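PDB 3HSI: phosphatidylserine synthase from Haemophilus influenzae, which belongs to the phospholipase D superfamily, with two PLD-type regions in a single chain. Local coordinates for residues E37-I42 and L164-K169; S155-N160 and D173-I178; V55-W60 and K144-D149; L45-K50 and I73-Q78. One frame throughout, in Å; residues are numbered along the deposited sequence.

Contact 1 (E37-I42 and L164-K169); sequences EFKTQI and LHQFEK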
loop_
_atom_site.group_PDB
_atom_site.type_symbol
_atom_site.label_atom_id
_atom_site.label_comp_id
_atom_site.label_asym_id
_atom_site.label_seq_id
_atom_site.Cartn_x
_atom_site.Cartn_y
_atom_site.Cartn_z
ATOM N N GLU C 37 -23.295 27.389 -10.580
ATOM C CA GLU C 37 -23.241 28.242 -9.373
ATOM C C GLU C 37 -21.853 28.248 -8.717
ATOM O O GLU C 37 -21.341 29.289 -8.298
ATOM C CB GLU C 37 -24.278 27.795 -8.324
ATOM C CG GLU C 37 -25.688 28.195 -8.645
ATOM C CD GLU C 37 -26.710 27.877 -7.540
ATOM O OE1 GLU C 37 -26.349 27.618 -6.353
ATOM O OE2 GLU C 37 -27.910 27.906 -7.895
ATOM N N PHE C 38 -21.257 27.070 -8.626
ATOM C CA PHE C 38 -19.932 26.912 -8.063
ATOM C C PHE C 38 -18.890 27.748 -8.825
ATOM O O PHE C 38 -18.123 28.500 -8.221
ATOM C CB PHE C 38 -19.575 25.401 -8.092
ATOM C CG PHE C 38 -18.183 25.070 -7.593
ATOM C CD1 PHE C 38 -17.743 25.509 -6.324
ATOM C CD2 PHE C 38 -17.347 24.277 -8.354
ATOM C CE1 PHE C 38 -16.438 25.169 -5.846
ATOM C CE2 PHE C 38 -16.054 23.944 -7.912
ATOM C CZ PHE C 38 -15.593 24.376 -6.654
ATOM N N LYS C 39 -18.857 27.601 -10.151
ATOM C CA LYS C 39 -18.047 28.455 -10.991
ATOM C C LYS C 39 -18.325 29.943 -10.727
ATOM O O LYS C 39 -17.416 30.743 -10.579
ATOM C CB LYS C 39 -18.293 28.161 -12.462
ATOM C CG LYS C 39 -17.388 29.015 -13.350
ATOM C CD LYS C 39 -17.572 28.757 -14.818
ATOM C CE LYS C 39 -16.746 29.719 -15.606
ATOM N NZ LYS C 39 -17.057 29.603 -17.063
ATOM N N THR C 40 -19.588 30.321 -10.672
ATOM C CA THR C 40 -19.908 31.725 -10.430
ATOM C C THR C 40 -19.388 32.221 -9.072
ATOM O O THR C 40 -18.817 33.303 -8.988
ATOM C CB THR C 40 -21.399 31.906 -10.552
ATOM O OG1 THR C 40 -21.792 31.304 -11.793
ATOM C CG2 THR C 40 -21.775 33.407 -10.563
ATOM N N GLN C 41 -19.579 31.417 -8.025
ATOM C CA GLN C 41 -19.068 31.750 -6.699
ATOM C C GLN C 41 -17.542 31.895 -6.646
ATOM O O GLN C 41 -17.049 32.896 -6.147
ATOM C CB GLN C 41 -19.570 30.772 -5.616
ATOM C CG GLN C 41 -20.952 31.104 -5.076
ATOM C CD GLN C 41 -21.162 32.588 -4.814
ATOM O OE1 GLN C 41 -20.407 33.217 -4.088
ATOM N NE2 GLN C 41 -22.179 33.154 -5.434
ATOM N N ILE C 42 -16.810 30.933 -7.194
ATOM C CA ILE C 42 -15.344 31.043 -7.305
ATOM C C ILE C 42 -14.963 32.411 -7.885
ATOM O O ILE C 42 -14.234 33.159 -7.266
ATOM C CB ILE C 42 -14.714 29.914 -8.157
ATOM C CG1 ILE C 42 -14.887 28.568 -7.469
ATOM C CG2 ILE C 42 -13.204 30.176 -8.403
ATOM C CD1 ILE C 42 -14.709 27.420 -8.434
ATOM N N LEU C 164 -16.672 22.721 -13.478
ATOM C CA LEU C 164 -17.215 24.081 -13.516
ATOM C C LEU C 164 -18.288 24.294 -14.602
ATOM O O LEU C 164 -18.749 25.435 -14.831
ATOM C CB LEU C 164 -16.062 25.075 -13.688
ATOM C CG LEU C 164 -15.331 25.501 -12.401
ATOM C CD1 LEU C 164 -14.956 24.330 -11.544
ATOM C CD2 LEU C 164 -14.091 26.273 -12.737
ATOM N N HIS C 165 -18.693 23.190 -15.250
ATOM C CA HIS C 165 -19.668 23.227 -16.331
ATOM C C HIS C 165 -19.281 24.265 -17.385
ATOM O O HIS C 165 -20.079 25.120 -17.754
ATOM C CB HIS C 165 -21.057 23.544 -15.773
ATOM C CG HIS C 165 -22.167 23.076 -16.645
ATOM N ND1 HIS C 165 -23.458 22.946 -16.194
ATOM C CD2 HIS C 165 -22.177 22.681 -17.942
ATOM C CE1 HIS C 165 -24.220 22.507 -17.182
ATOM N NE2 HIS C 165 -23.464 22.330 -18.251
ATOM N N GLN C 166 -18.052 24.177 -17.881
ATOM C CA GLN C 166 -17.589 25.120 -18.896
ATOM C C GLN C 166 -18.404 25.080 -20.197
ATOM O O GLN C 166 -18.694 26.134 -20.779
ATOM C CB GLN C 166 -16.095 24.919 -19.182
ATOM C CG GLN C 166 -15.447 26.065 -19.989
ATOM C CD GLN C 166 -15.311 27.333 -19.167
ATOM O OE1 GLN C 166 -15.633 27.351 -17.976
ATOM N NE2 GLN C 166 -14.824 28.393 -19.787
ATOM N N PHE C 167 -18.729 23.881 -20.683
ATOM C CA PHE C 167 -19.538 23.771 -21.903
ATOM C C PHE C 167 -20.831 23.034 -21.586
ATOM O O PHE C 167 -21.528 23.426 -20.658
ATOM C CB PHE C 167 -18.737 23.195 -23.092
ATOM C CG PHE C 167 -17.455 23.966 -23.370
ATOM C CD1 PHE C 167 -16.217 23.497 -22.904
ATOM C CD2 PHE C 167 -17.495 25.202 -24.026
ATOM C CE1 PHE C 167 -15.026 24.227 -23.128
ATOM C CE2 PHE C 167 -16.310 25.957 -24.266
ATOM C CZ PHE C 167 -15.074 25.467 -23.819
ATOM N N GLU C 168 -21.134 21.967 -22.304
ATOM C CA GLU C 168 -22.368 21.240 -22.091
ATOM C C GLU C 168 -22.257 20.213 -20.969
ATOM O O GLU C 168 -23.176 20.047 -20.192
ATOM C CB GLU C 168 -22.840 20.597 -23.398
ATOM N N LYS C 169 -21.108 19.580 -20.823
ATOM C CA LYS C 169 -20.960 18.528 -19.837
ATOM C C LYS C 169 -20.580 19.058 -18.480
ATOM O O LYS C 169 -19.862 20.052 -18.366
ATOM C CB LYS C 169 -19.936 17.487 -20.306
#
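Lys-39 and Leu-164 carry this contact, where helix 35-48 meets the loop running from strand 151-155 to strand 171-179. The tight part lies inward. Leu-164 pushes its CD1 methyl obliquely against the ring of Phe-38, 3.8 Å from CE2, while Ile-42 CD1 rests 3.6 Å above the plane of that same Phe-38 ring, toward its rim. Phe-38 CG is anti to the backbone N (chi1 177°), beside the carbonyl carbon, and its ring meets the leucine methyl. Ile-69 of helix 64-79 closes over both Ile-42 and Leu-164.

The outer side is looser and polar. The fully extended chain of Lys-39 crosses Leu-164 at about a right angle, its CD 3.5 Å from the carbonyl O of Leu-164. Lys-39 NZ then donates to Gln-166 OE1 at 2.8 Å, coming in above the carbonyl plane rather than along a lone pair. Gln-166 reaches it through a bend at chi2 (71°). Glu-68 takes a salt bridge from Lys-39 NZ and a hydrogen bond from Gln-166 NE2, so the three polar ends form one small network. This is helix-on-loop packing, apolar inside with a polar margin, on the layer of helices flanking a PLD-type sheet.

Contact 2 (S155-N160 and D173-I178); sequences SGASIN and DRYQKI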
loop_
_atom_site.group_PDB
_atom_site.type_symbol
_atom_site.label_atom_id
_atom_site.label_comp_id
_atom_site.label_asym_id
_atom_site.label_seq_id
_atom_site.Cartn_x
_atom_site.Cartn_y
_atom_site.Cartn_z
ATOM N N SER C 155 -15.647 21.970 -1.287
ATOM C CA SER C 155 -16.180 21.081 -2.305
ATOM C C SER C 155 -15.191 19.985 -2.665
ATOM O O SER C 155 -13.967 20.179 -2.584
ATOM C CB SER C 155 -16.484 21.849 -3.591
ATOM O OG SER C 155 -17.033 20.962 -4.537
ATOM N N GLY C 156 -15.720 18.855 -3.113
ATOM C CA GLY C 156 -14.850 17.765 -3.596
ATOM C C GLY C 156 -14.270 18.058 -4.986
ATOM O O GLY C 156 -13.423 17.314 -5.469
ATOM N N ALA C 157 -14.715 19.160 -5.607
ATOM C CA ALA C 157 -14.431 19.466 -7.033
ATOM C C ALA C 157 -13.012 19.967 -7.246
ATOM O O ALA C 157 -12.494 20.734 -6.425
ATOM C CB ALA C 157 -15.403 20.512 -7.546
ATOM N N SER C 158 -12.382 19.553 -8.344
ATOM C CA SER C 158 -11.130 20.197 -8.798
ATOM C C SER C 158 -11.472 21.288 -9.803
ATOM O O SER C 158 -12.657 21.572 -10.011
ATOM C CB SER C 158 -10.211 19.192 -9.456
ATOM O OG SER C 158 -9.711 18.290 -8.506
ATOM N N ILE C 159 -10.450 21.915 -10.396
ATOM C CA ILE C 159 -10.664 22.975 -11.382
ATOM C C ILE C 159 -10.379 22.394 -12.759
ATOM O O ILE C 159 -9.227 22.155 -13.114
ATOM C CB ILE C 159 -9.753 24.230 -11.157
ATOM C CG1 ILE C 159 -9.839 24.737 -9.716
ATOM C CG2 ILE C 159 -10.079 25.357 -12.159
ATOM C CD1 ILE C 159 -11.104 25.512 -9.412
ATOM N N ASN C 160 -11.448 22.140 -13.507
ATOM C CA ASN C 160 -11.371 21.827 -14.949
ATOM C C ASN C 160 -12.751 22.103 -15.566
ATOM O O ASN C 160 -13.667 22.489 -14.842
ATOM C CB ASN C 160 -10.912 20.372 -15.195
ATOM C CG ASN C 160 -11.939 19.367 -14.778
ATOM O OD1 ASN C 160 -13.056 19.727 -14.422
ATOM N ND2 ASN C 160 -11.575 18.083 -14.821
ATOM N N ASP C 173 -20.881 17.712 -8.144
ATOM C CA ASP C 173 -20.327 17.615 -6.807
ATOM C C ASP C 173 -21.250 18.388 -5.848
ATOM O O ASP C 173 -22.363 18.846 -6.244
ATOM C CB ASP C 173 -18.863 18.150 -6.796
ATOM C CG ASP C 173 -17.953 17.403 -5.807
ATOM O OD1 ASP C 173 -18.205 17.497 -4.600
ATOM O OD2 ASP C 173 -16.983 16.727 -6.218
ATOM N N ARG C 174 -20.805 18.531 -4.595
ATOM C CA ARG C 174 -21.497 19.375 -3.631
ATOM C C ARG C 174 -20.651 20.570 -3.288
ATOM O O ARG C 174 -19.443 20.494 -3.361
ATOM C CB ARG C 174 -21.783 18.605 -2.356
ATOM C CG ARG C 174 -22.901 17.634 -2.487
ATOM C CD ARG C 174 -22.994 16.815 -1.229
ATOM N NE ARG C 174 -23.554 17.568 -0.112
ATOM C CZ ARG C 174 -23.295 17.309 1.168
ATOM N NH1 ARG C 174 -22.462 16.334 1.504
ATOM N NH2 ARG C 174 -23.896 18.004 2.117
ATOM N N TYR C 175 -21.285 21.690 -2.928
ATOM C CA TYR C 175 -20.543 22.935 -2.729
ATOM C C TYR C 175 -21.137 23.675 -1.557
ATOM O O TYR C 175 -22.340 23.957 -1.545
ATOM C CB TYR C 175 -20.613 23.832 -3.999
ATOM C CG TYR C 175 -20.679 23.024 -5.280
ATOM C CD1 TYR C 175 -19.522 22.634 -5.947
ATOM C CD2 TYR C 175 -21.901 22.594 -5.784
ATOM C CE1 TYR C 175 -19.585 21.891 -7.115
ATOM C CE2 TYR C 175 -21.976 21.827 -6.944
ATOM C CZ TYR C 175 -20.825 21.469 -7.596
ATOM O OH TYR C 175 -20.928 20.690 -8.725
ATOM N N GLN C 176 -20.302 23.992 -0.571
ATOM C CA GLN C 176 -20.767 24.753 0.573
ATOM C C GLN C 176 -19.935 26.000 0.778
ATOM O O GLN C 176 -18.703 25.950 0.827
ATOM C CB GLN C 176 -20.774 23.920 1.841
ATOM C CG GLN C 176 -21.772 22.816 1.797
ATOM C CD GLN C 176 -21.230 21.611 1.073
ATOM O OE1 GLN C 176 -20.016 21.401 1.029
ATOM N NE2 GLN C 176 -22.119 20.814 0.489
ATOM N N LYS C 177 -20.633 27.115 0.901
ATOM C CA LYS C 177 -20.005 28.385 1.193
ATOM C C LYS C 177 -20.252 28.759 2.664
ATOM O O LYS C 177 -21.401 28.829 3.116
ATOM C CB LYS C 177 -20.540 29.480 0.245
ATOM C CG LYS C 177 -19.543 30.601 0.055
ATOM C CD LYS C 177 -20.175 31.947 0.073
ATOM C CE LYS C 177 -21.190 32.116 -0.980
ATOM N NZ LYS C 177 -21.454 33.573 -1.117
ATOM N N ILE C 178 -19.163 28.926 3.416
ATOM C CA ILE C 178 -19.236 29.313 4.814
ATOM C C ILE C 178 -18.418 30.569 5.078
ATOM O O ILE C 178 -17.188 30.587 4.944
ATOM C CB ILE C 178 -18.780 28.181 5.781
ATOM C CG1 ILE C 178 -19.601 26.921 5.565
ATOM C CG2 ILE C 178 -18.941 28.622 7.228
ATOM C CD1 ILE C 178 -18.788 25.632 5.773
#
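From its CB, Asp-173 reaches across to the turn that follows strand 151-155. Asp-173 CB lies 4.0 Å from Ser-155 OG, and CG faces the backbone N atoms of Gly-156 and Ala-157. At the tip, OD1 is shared by two backbone N-H groups: Arg-174 N donates at 2.8 Å to the anti lone pair of Asp-173 OD1, and Gly-156 N adds a weak, bent bond to that oxygen at 3.2 Å. The other oxygen, OD2, turns to His-364 ND1, its hydrogen-bond partner from the far part of the chain.

From the other segment Ser-155 OG, anti to the backbone N, donates to Arg-174 O at 2.7 Å and accepts from Ala-157 N, forming an ST turn. Tyr-175 lies beside it, with the edge of its ring near Ala-157 CB; its OH accepts from Asp-173 N, and Asp-173 C sits over one ring face. The buried carboxylate is thus met by N-H donors on OD1 and an imidazole nitrogen on OD2, surroundings that would probably stabilise its negative charge and fix the orientation of His-364.

Contact 3 (V55-W60 and K144-D149); sequences VTALYW and KGFVFD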
loop_
_atom_site.group_PDB
_atom_site.type_symbol
_atom_site.label_atom_id
_atom_site.label_comp_id
_atom_site.label_asym_id
_atom_site.label_seq_id
_atom_site.Cartn_x
_atom_site.Cartn_y
_atom_site.Cartn_z
ATOM N N VAL C 55 -6.140 27.713 -1.786
ATOM C CA VAL C 55 -6.824 26.659 -2.503
ATOM C C VAL C 55 -5.998 25.390 -2.298
ATOM O O VAL C 55 -4.776 25.432 -2.474
ATOM C CB VAL C 55 -6.876 26.982 -4.012
ATOM C CG1 VAL C 55 -7.287 25.765 -4.824
ATOM C CG2 VAL C 55 -7.833 28.146 -4.299
ATOM N N THR C 56 -6.647 24.312 -1.844
ATOM C CA THR C 56 -6.093 22.954 -1.886
ATOM C C THR C 56 -7.076 22.207 -2.770
ATOM O O THR C 56 -8.260 22.253 -2.520
ATOM C CB THR C 56 -6.037 22.201 -0.485
ATOM O OG1 THR C 56 -7.350 22.220 0.124
ATOM C CG2 THR C 56 -5.058 22.817 0.455
ATOM N N ALA C 57 -6.591 21.582 -3.834
ATOM C CA ALA C 57 -7.430 20.790 -4.721
ATOM C C ALA C 57 -6.575 19.623 -5.198
ATOM O O ALA C 57 -5.349 19.647 -5.027
ATOM C CB ALA C 57 -7.939 21.636 -5.890
ATOM N N LEU C 58 -7.206 18.579 -5.717
ATOM C CA LEU C 58 -6.456 17.475 -6.305
ATOM C C LEU C 58 -5.680 18.002 -7.528
ATOM O O LEU C 58 -4.467 17.784 -7.663
ATOM C CB LEU C 58 -7.378 16.342 -6.720
ATOM C CG LEU C 58 -6.677 15.127 -7.393
ATOM C CD1 LEU C 58 -5.564 14.513 -6.518
ATOM C CD2 LEU C 58 -7.710 14.034 -7.816
ATOM N N TYR C 59 -6.353 18.753 -8.389
ATOM C CA TYR C 59 -5.651 19.320 -9.522
ATOM C C TYR C 59 -6.290 20.586 -10.001
ATOM O O TYR C 59 -7.414 20.899 -9.627
ATOM C CB TYR C 59 -5.529 18.307 -10.664
ATOM C CG TYR C 59 -6.830 17.762 -11.225
ATOM C CD1 TYR C 59 -7.422 18.347 -12.337
ATOM C CD2 TYR C 59 -7.432 16.624 -10.682
ATOM C CE1 TYR C 59 -8.577 17.829 -12.887
ATOM C CE2 TYR C 59 -8.594 16.099 -11.219
ATOM C CZ TYR C 59 -9.166 16.710 -12.323
ATOM O OH TYR C 59 -10.317 16.209 -12.885
ATOM N N TRP C 60 -5.551 21.324 -10.826
ATOM C CA TRP C 60 -6.058 22.494 -11.474
ATOM C C TRP C 60 -5.577 22.386 -12.925
ATOM O O TRP C 60 -4.390 22.521 -13.226
ATOM C CB TRP C 60 -5.524 23.728 -10.769
ATOM C CG TRP C 60 -5.997 25.021 -11.295
ATOM C CD1 TRP C 60 -6.174 25.371 -12.606
ATOM C CD2 TRP C 60 -6.283 26.192 -10.525
ATOM N NE1 TRP C 60 -6.566 26.684 -12.696
ATOM C CE2 TRP C 60 -6.644 27.210 -11.431
ATOM C CE3 TRP C 60 -6.261 26.478 -9.148
ATOM C CZ2 TRP C 60 -6.984 28.505 -11.011
ATOM C CZ3 TRP C 60 -6.598 27.770 -8.727
ATOM C CH2 TRP C 60 -6.977 28.755 -9.657
ATOM N N LYS C 144 -9.573 19.313 0.826
ATOM C CA LYS C 144 -10.389 20.291 0.093
ATOM C C LYS C 144 -10.505 21.606 0.817
ATOM O O LYS C 144 -10.208 21.703 2.010
ATOM C CB LYS C 144 -11.811 19.761 -0.144
ATOM C CG LYS C 144 -11.891 18.346 -0.656
ATOM C CD LYS C 144 -11.297 18.209 -2.069
ATOM C CE LYS C 144 -11.155 16.728 -2.472
ATOM N NZ LYS C 144 -10.596 16.620 -3.859
ATOM N N GLY C 145 -10.946 22.640 0.103
ATOM C CA GLY C 145 -11.189 23.922 0.745
ATOM C C GLY C 145 -10.536 25.022 -0.054
ATOM O O GLY C 145 -9.401 24.875 -0.499
ATOM N N PHE C 146 -11.285 26.107 -0.257
ATOM C CA PHE C 146 -10.793 27.336 -0.809
ATOM C C PHE C 146 -11.103 28.388 0.242
ATOM O O PHE C 146 -12.209 28.457 0.756
ATOM C CB PHE C 146 -11.565 27.739 -2.072
ATOM C CG PHE C 146 -11.578 26.715 -3.162
ATOM C CD1 PHE C 146 -10.689 25.647 -3.175
ATOM C CD2 PHE C 146 -12.475 26.847 -4.209
ATOM C CE1 PHE C 146 -10.705 24.707 -4.204
ATOM C CE2 PHE C 146 -12.494 25.930 -5.252
ATOM C CZ PHE C 146 -11.592 24.848 -5.251
ATOM N N VAL C 147 -10.128 29.225 0.562
ATOM C CA VAL C 147 -10.365 30.283 1.499
ATOM C C VAL C 147 -10.102 31.581 0.778
ATOM O O VAL C 147 -9.030 31.769 0.216
ATOM C CB VAL C 147 -9.458 30.152 2.741
ATOM C CG1 VAL C 147 -9.625 31.372 3.694
ATOM C CG2 VAL C 147 -9.700 28.805 3.459
ATOM N N PHE C 148 -11.101 32.463 0.786
ATOM C CA PHE C 148 -10.965 33.809 0.230
ATOM C C PHE C 148 -11.219 34.726 1.382
ATOM O O PHE C 148 -12.352 34.822 1.863
ATOM C CB PHE C 148 -11.998 34.068 -0.877
ATOM C CG PHE C 148 -12.015 33.005 -1.951
ATOM C CD1 PHE C 148 -12.826 31.886 -1.826
ATOM C CD2 PHE C 148 -11.228 33.130 -3.090
ATOM C CE1 PHE C 148 -12.849 30.924 -2.805
ATOM C CE2 PHE C 148 -11.251 32.165 -4.085
ATOM C CZ PHE C 148 -12.042 31.058 -3.947
ATOM N N ASP C 149 -10.173 35.409 1.828
ATOM C CA ASP C 149 -10.263 36.236 3.009
ATOM C C ASP C 149 -10.847 35.413 4.143
ATOM O O ASP C 149 -10.178 34.461 4.567
ATOM C CB ASP C 149 -11.002 37.553 2.715
ATOM C CG ASP C 149 -10.210 38.446 1.776
ATOM O OD1 ASP C 149 -9.097 38.038 1.378
ATOM O OD2 ASP C 149 -10.691 39.548 1.430
HETATM O O HOH W 1 -8.076 23.231 2.711
HETATM O O HOH W 2 -10.096 18.789 -5.412
#
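Phe-146 CG stands anti to its carbonyl carbon (chi1 -56°) and Val-55 CG1 anti to its backbone N (chi1 167°), torsions that bring CG1 to the ring. The two residues form an antiparallel, non-hydrogen-bonded pair in the mixed sheet of the PLD-type fold, between strands 52-56 and 146-148, and as a paired couple their side chains lie side by side, pointing the same way. Val-55 CG1 comes 3.6 Å from Phe-146 CE1, and Thr-56 O lies in the plane of the Phe-146 ring, at its edge. Phe-146 also packs against Phe-38 of helix 35-48.

The backbone bond next to this pair is almost straight: Thr-56 N donates to Gly-145 O at 3.1 Å, nearly along the C=O axis. Gly-145, with a positive phi of 131°, adopts a conformation in which a CB would press on the carbonyl O before it. Two waters complete the seam. One joins Thr-56 OG1 to Lys-144 O; the other accepts from Leu-58 N at 2.9 Å and from Lys-144 NZ at 2.7 Å.

Contact 4 (L45-K50 and I73-Q78); sequences LIRNAK and IYRVKQ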
loop_
_atom_site.group_PDB
_atom_site.type_symbol
_atom_site.label_atom_id
_atom_site.label_comp_id
_atom_site.label_asym_id
_atom_site.label_seq_id
_atom_site.Cartn_x
_atom_site.Cartn_y
_atom_site.Cartn_z
ATOM N N LEU C 45 -15.851 35.424 -5.574
ATOM C CA LEU C 45 -15.005 35.402 -4.391
ATOM C C LEU C 45 -13.565 35.852 -4.699
ATOM O O LEU C 45 -12.959 36.594 -3.891
ATOM C CB LEU C 45 -15.017 34.008 -3.731
ATOM C CG LEU C 45 -16.319 33.737 -2.967
ATOM C CD1 LEU C 45 -16.284 32.331 -2.407
ATOM C CD2 LEU C 45 -16.587 34.813 -1.865
ATOM N N ILE C 46 -13.041 35.449 -5.863
ATOM C CA ILE C 46 -11.699 35.862 -6.284
ATOM C C ILE C 46 -11.677 37.377 -6.508
ATOM O O ILE C 46 -10.777 38.060 -5.998
ATOM C CB ILE C 46 -11.212 35.111 -7.547
ATOM C CG1 ILE C 46 -10.887 33.638 -7.222
ATOM C CG2 ILE C 46 -9.968 35.786 -8.158
ATOM C CD1 ILE C 46 -10.755 32.758 -8.467
ATOM N N ARG C 47 -12.681 37.896 -7.224
ATOM C CA ARG C 47 -12.752 39.336 -7.549
ATOM C C ARG C 47 -12.851 40.218 -6.339
ATOM O O ARG C 47 -12.441 41.373 -6.381
ATOM C CB ARG C 47 -13.922 39.656 -8.469
ATOM C CG ARG C 47 -13.751 39.114 -9.866
ATOM C CD ARG C 47 -14.989 39.229 -10.732
ATOM N NE ARG C 47 -14.644 38.839 -12.091
ATOM C CZ ARG C 47 -15.499 38.748 -13.109
ATOM N NH1 ARG C 47 -16.786 39.001 -12.938
ATOM N NH2 ARG C 47 -15.061 38.391 -14.308
ATOM N N ASN C 48 -13.424 39.704 -5.264
ATOM C CA ASN C 48 -13.610 40.529 -4.084
ATOM C C ASN C 48 -12.552 40.384 -3.014
ATOM O O ASN C 48 -12.536 41.171 -2.072
ATOM C CB ASN C 48 -15.014 40.343 -3.531
ATOM C CG ASN C 48 -16.031 40.915 -4.462
ATOM O OD1 ASN C 48 -16.122 42.145 -4.611
ATOM N ND2 ASN C 48 -16.745 40.050 -5.170
ATOM N N ALA C 49 -11.663 39.407 -3.176
ATOM C CA ALA C 49 -10.621 39.123 -2.202
ATOM C C ALA C 49 -9.669 40.297 -2.032
ATOM O O ALA C 49 -9.243 40.909 -3.012
ATOM C CB ALA C 49 -9.851 37.879 -2.603
ATOM N N LYS C 50 -9.361 40.610 -0.777
ATOM C CA LYS C 50 -8.458 41.684 -0.432
ATOM C C LYS C 50 -7.184 41.251 0.314
ATOM O O LYS C 50 -6.181 41.928 0.222
ATOM C CB LYS C 50 -9.193 42.736 0.403
ATOM C CG LYS C 50 -9.947 43.758 -0.421
ATOM C CD LYS C 50 -11.414 43.513 -0.292
ATOM C CE LYS C 50 -12.231 44.389 -1.249
ATOM N NZ LYS C 50 -13.653 43.907 -1.188
ATOM N N ILE C 73 -7.424 35.231 -10.978
ATOM C CA ILE C 73 -6.405 35.339 -9.927
ATOM C C ILE C 73 -5.382 36.412 -10.270
ATOM O O ILE C 73 -5.089 37.275 -9.454
ATOM C CB ILE C 73 -5.615 34.006 -9.730
ATOM C CG1 ILE C 73 -6.546 32.879 -9.290
ATOM C CG2 ILE C 73 -4.436 34.197 -8.712
ATOM C CD1 ILE C 73 -6.954 32.934 -7.852
ATOM N N TYR C 74 -4.832 36.337 -11.485
ATOM C CA TYR C 74 -3.759 37.227 -11.910
ATOM C C TYR C 74 -4.289 38.647 -11.962
ATOM O O TYR C 74 -3.583 39.584 -11.636
ATOM C CB TYR C 74 -3.193 36.802 -13.272
ATOM C CG TYR C 74 -2.072 35.794 -13.156
ATOM C CD1 TYR C 74 -0.748 36.218 -12.983
ATOM C CD2 TYR C 74 -2.322 34.437 -13.239
ATOM C CE1 TYR C 74 0.296 35.311 -12.866
ATOM C CE2 TYR C 74 -1.282 33.512 -13.114
ATOM C CZ TYR C 74 0.025 33.963 -12.936
ATOM O OH TYR C 74 1.049 33.073 -12.815
ATOM N N ARG C 75 -5.549 38.796 -12.354
ATOM C CA ARG C 75 -6.147 40.111 -12.399
ATOM C C ARG C 75 -6.213 40.737 -10.995
ATOM O O ARG C 75 -5.815 41.893 -10.833
ATOM C CB ARG C 75 -7.511 40.050 -13.092
ATOM C CG ARG C 75 -8.296 41.347 -13.109
ATOM C CD ARG C 75 -9.686 41.069 -13.701
ATOM N NE ARG C 75 -10.722 42.080 -13.427
ATOM C CZ ARG C 75 -11.328 42.273 -12.250
ATOM N NH1 ARG C 75 -10.982 41.571 -11.163
ATOM N NH2 ARG C 75 -12.273 43.208 -12.153
ATOM N N VAL C 76 -6.674 39.986 -9.984
ATOM C CA VAL C 76 -6.789 40.567 -8.642
ATOM C C VAL C 76 -5.421 40.796 -8.033
ATOM O O VAL C 76 -5.212 41.786 -7.316
ATOM C CB VAL C 76 -7.698 39.780 -7.649
ATOM C CG1 VAL C 76 -9.115 39.957 -8.041
ATOM C CG2 VAL C 76 -7.305 38.300 -7.536
ATOM N N LYS C 77 -4.504 39.880 -8.350
ATOM C CA LYS C 77 -3.130 39.931 -7.887
ATOM C C LYS C 77 -2.377 41.112 -8.494
ATOM O O LYS C 77 -1.521 41.695 -7.850
ATOM C CB LYS C 77 -2.432 38.618 -8.198
ATOM C CG LYS C 77 -1.000 38.576 -7.774
ATOM C CD LYS C 77 -0.838 38.574 -6.253
ATOM C CE LYS C 77 0.577 38.962 -5.906
ATOM N NZ LYS C 77 0.830 38.850 -4.447
ATOM N N GLN C 78 -2.702 41.478 -9.726
ATOM C CA GLN C 78 -2.081 42.629 -10.330
ATOM C C GLN C 78 -2.640 43.957 -9.768
ATOM O O GLN C 78 -1.919 44.943 -9.724
ATOM C CB GLN C 78 -2.010 42.549 -11.881
ATOM C CG GLN C 78 -3.285 42.873 -12.636
ATOM C CD GLN C 78 -3.316 42.311 -14.072
ATOM O OE1 GLN C 78 -2.360 41.688 -14.540
ATOM N NE2 GLN C 78 -4.433 42.533 -14.767
#
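The two guanidinium groups, of Arg-47 and Arg-75, do not stack: their planes are 44° apart, and what the Arg-75 group meets is aliphatic, Arg-47 CG coming in obliquely 3.9 Å from Arg-75 NH1. Both chains run extended from CG to NE, crossing obliquely at the outer margin, and Arg-47 NE remains 4.7 Å from Arg-75 NH1. Each charge has an acidic partner on helix 64-79: Arg-47 NH2 makes a salt bridge to Glu-72, while Arg-75 NH1 has a long, weak ion pair with Glu-79.

Beneath these charges the contact is apolar. Ile-46 points from the end of helix 35-48 at helix 64-79 and divides its branches between two residues. Ile-46 CG2, anti to the backbone N, meets Val-76 CG2 at 3.7 Å; Ile-46 CD1 meets Ile-73 CD1 at 3.9 Å. Both pairs of side chains cross at about a right angle. Val-76 CG1 fits close to the backbone, 3.2 Å from Ile-46 O and 3.7 Å from Arg-47 CA. Phe-148 of strand 146-148 also touches Ile-46, so helix 35-48 packs both on helix 64-79 and on the sheet. Cohesion between the two segments is therefore hydrophobic, and the like charges at the outer margin are probably balanced by the glutamates, which would soften any repulsion.

How the contacts relate
From the N terminus, helix 35-48 supplies the first segments of contacts 1 and 4, and strand 52-56 leads into contact 3. Contact 4 closes first, over a short loop, when helix 64-79 returns to helix 35-48. Contact 3 then closes a longer loop on strand 146-148 and crosses contact 4. Both nest inside the long loop that contact 1 completes at 164-169. Contact 2 opens after contact 3 has closed, crosses contact 1 and closes a short loop at strand 171-179. Phe-38 packs on Phe-146, Ala-157 and Tyr-175, joining contacts 1, 2 and 3, while Phe-148 on Ile-46 joins contacts 3 and 4: helix 35-48 is tied to the sheet, helix 64-79 to that helix.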